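PDB 4ANN: type VII secretion system protein EssB from Staphylococcus aureus, which forms a membrane component of the type VII (Ess) secretion machinery and is probably required for secretion of EsxA and EsxB. Local coordinates for residues 85-90 against 148-153. Numbering follows the deposited sequence. Where two conformers were deposited one is given.
Sequences RYLLNI and ICAFNE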
loop_
_atom_site.group_PDB
_atom_site.type_symbol
_atom_site.label_atom_id
_atom_site.label_comp_id
_atom_site.label_asym_id
_atom_site.label_seq_id
_atom_site.Cartn_x
_atom_site.Cartn_y
_atom_site.Cartn_z
ATOM N N ARG A 85 12.173 1.412 -11.090
ATOM C CA ARG A 85 12.029 -0.033 -10.911
ATOM C C ARG A 85 11.094 -0.323 -9.733
ATOM O O ARG A 85 10.182 -1.161 -9.825
ATOM C CB ARG A 85 13.370 -0.685 -10.753
ATOM C CG ARG A 85 13.283 -2.193 -10.627
ATOM C CD ARG A 85 14.631 -2.879 -10.737
ATOM N NE ARG A 85 15.549 -2.645 -9.616
ATOM C CZ ARG A 85 15.564 -3.308 -8.497
ATOM N NH1 ARG A 85 14.647 -4.232 -8.252
ATOM N NH2 ARG A 85 16.489 -3.035 -7.596
ATOM N N TYR A 86 11.358 0.325 -8.598
ATOM C CA TYR A 86 10.549 0.152 -7.422
ATOM C C TYR A 86 9.111 0.581 -7.675
ATOM O O TYR A 86 8.147 -0.137 -7.306
ATOM C CB TYR A 86 11.133 0.921 -6.238
ATOM C CG TYR A 86 12.266 0.193 -5.510
ATOM C CD1 TYR A 86 13.417 -0.265 -6.131
ATOM C CD2 TYR A 86 12.164 -0.054 -4.136
ATOM C CE1 TYR A 86 14.410 -0.916 -5.450
ATOM C CE2 TYR A 86 13.164 -0.706 -3.452
ATOM C CZ TYR A 86 14.291 -1.160 -4.111
ATOM O OH TYR A 86 15.285 -1.827 -3.453
ATOM N N LEU A 87 8.915 1.740 -8.291
ATOM C CA LEU A 87 7.562 2.221 -8.586
ATOM C C LEU A 87 6.801 1.262 -9.492
ATOM O O LEU A 87 5.617 0.988 -9.242
ATOM C CB LEU A 87 7.611 3.604 -9.194
ATOM C CG LEU A 87 7.982 4.757 -8.285
ATOM C CD1 LEU A 87 8.251 6.004 -9.095
ATOM C CD2 LEU A 87 6.910 4.988 -7.253
ATOM N N LEU A 88 7.450 0.752 -10.529
ATOM C CA LEU A 88 6.841 -0.215 -11.427
ATOM C C LEU A 88 6.432 -1.461 -10.674
ATOM O O LEU A 88 5.378 -2.052 -10.933
ATOM C CB LEU A 88 7.779 -0.520 -12.563
ATOM C CG LEU A 88 7.811 0.535 -13.682
ATOM C CD1 LEU A 88 9.074 0.435 -14.514
ATOM C CD2 LEU A 88 6.570 0.378 -14.582
ATOM N N ASN A 89 7.253 -1.890 -9.727
ATOM C CA ASN A 89 6.948 -3.116 -8.985
ATOM C C ASN A 89 5.772 -2.989 -8.067
ATOM O O ASN A 89 5.223 -4.034 -7.655
ATOM C CB ASN A 89 8.178 -3.590 -8.208
ATOM C CG ASN A 89 9.279 -4.186 -9.089
ATOM O OD1 ASN A 89 9.043 -4.555 -10.234
ATOM N ND2 ASN A 89 10.454 -4.298 -8.519
ATOM N N ILE A 90 5.344 -1.790 -7.699
ATOM C CA ILE A 90 4.207 -1.625 -6.764
ATOM C C ILE A 90 2.978 -2.355 -7.262
ATOM O O ILE A 90 2.184 -2.877 -6.483
ATOM C CB ILE A 90 3.922 -0.140 -6.510
ATOM C CG1 ILE A 90 5.065 0.510 -5.743
ATOM C CG2 ILE A 90 2.557 0.066 -5.850
ATOM C CD1 ILE A 90 4.975 2.026 -5.635
ATOM N N ILE A 148 4.086 10.622 -7.845
ATOM C CA ILE A 148 4.363 12.044 -7.696
ATOM C C ILE A 148 5.241 12.286 -6.497
ATOM O O ILE A 148 6.220 13.042 -6.547
ATOM C CB ILE A 148 3.023 12.822 -7.622
ATOM C CG1 ILE A 148 2.320 12.770 -8.975
ATOM C CG2 ILE A 148 3.255 14.242 -7.128
ATOM C CD1 ILE A 148 0.903 13.265 -8.967
ATOM N N CYS A 149 4.905 11.663 -5.361
ATOM C CA CYS A 149 5.703 11.831 -4.145
ATOM C C CYS A 149 7.114 11.331 -4.302
ATOM O O CYS A 149 8.066 11.926 -3.797
ATOM C CB CYS A 149 5.018 11.138 -2.975
ATOM S SG CYS A 149 3.505 11.948 -2.409
ATOM N N ALA A 150 7.298 10.212 -5.020
ATOM C CA ALA A 150 8.634 9.659 -5.215
ATOM C C ALA A 150 9.514 10.646 -5.988
ATOM O O ALA A 150 10.735 10.629 -5.758
ATOM C CB ALA A 150 8.565 8.324 -5.932
ATOM N N PHE A 151 8.940 11.419 -6.883
ATOM C CA PHE A 151 9.666 12.373 -7.725
ATOM C C PHE A 151 9.747 13.772 -7.128
ATOM O O PHE A 151 10.488 14.598 -7.654
ATOM C CB PHE A 151 9.128 12.370 -9.149
ATOM C CG PHE A 151 9.682 11.226 -9.949
ATOM C CD1 PHE A 151 10.863 11.369 -10.632
ATOM C CD2 PHE A 151 9.030 10.011 -10.008
ATOM C CE1 PHE A 151 11.391 10.332 -11.388
ATOM C CE2 PHE A 151 9.536 8.982 -10.777
ATOM C CZ PHE A 151 10.703 9.129 -11.458
ATOM N N ASN A 152 9.073 14.050 -6.015
ATOM C CA ASN A 152 9.181 15.371 -5.387
ATOM C C ASN A 152 8.916 15.170 -3.905
ATOM O O ASN A 152 7.759 15.024 -3.479
ATOM C CB ASN A 152 8.212 16.357 -6.015
ATOM C CG ASN A 152 8.350 17.750 -5.408
ATOM O OD1 ASN A 152 8.942 17.939 -4.377
ATOM N ND2 ASN A 152 7.696 18.689 -6.068
ATOM N N GLU A 153 9.983 15.201 -3.106
ATOM C CA GLU A 153 9.878 14.921 -1.693
ATOM C C GLU A 153 9.049 15.947 -0.913
ATOM O O GLU A 153 8.659 15.666 0.188
ATOM C CB GLU A 153 11.278 14.848 -1.026
ATOM C CG GLU A 153 11.997 16.199 -0.974
ATOM C CD GLU A 153 13.320 16.234 -0.265
ATOM O OE1 GLU A 153 13.770 15.115 0.119
ATOM O OE2 GLU A 153 13.941 17.315 0.003
#
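Leu87 carries its side of the contact alone, meeting Ala150 with both methyls and Phe151 with CD1. Leu87 CD1 lies 3.9 Å from Ala150 CB, and Leu87 CD2 is 4.0 Å from Ala150 CB, so both methyls of the leucine fork bear on the single methyl of Ala150. Leu87 CD1 also reaches the phenylalanine, where it is closest to Phe151 CE2 at 3.7 Å; Leu87 CD1 is 4.2 Å from Phe151 CD2. The methyl approaches the ring obliquely. Leu87 has CG anti to its carbonyl carbon (chi1 -72°) and an extended chi2 of 169°, which carries CD1 out toward the second helix. No hydrogen bond joins the two segments, and the buried surface is small, 103 Å² over both sides.

The contact joins helix 80-89 to the C-terminal end of helix 136-151 in the cytoplasmic segment of EssB, a YukC-family region placed in the protein kinase clan. Leu87 CA and Ala150 CA, 8.2 Å apart, are the nearest CA pair between the segments, consistent with the small Ala150 side chain.

Polar links flank this apolar patch: Lys83, one turn before Leu87, donates from NZ to Ala150 O near the end of helix 136-151 and also makes a cation-pi interaction with Phe151, thereby tying the same two residues that Leu87 packs against. Tyr143 OH, from helix 136-151, is hydrogen-bonded to Leu87 O. The Phe151 ring additionally meets Phe173 of helix 172-179, with their planes inclined at about 50°, and helices 157-162 and 172-179 pack against helix 136-151 through Cys149 and Ile148, respectively.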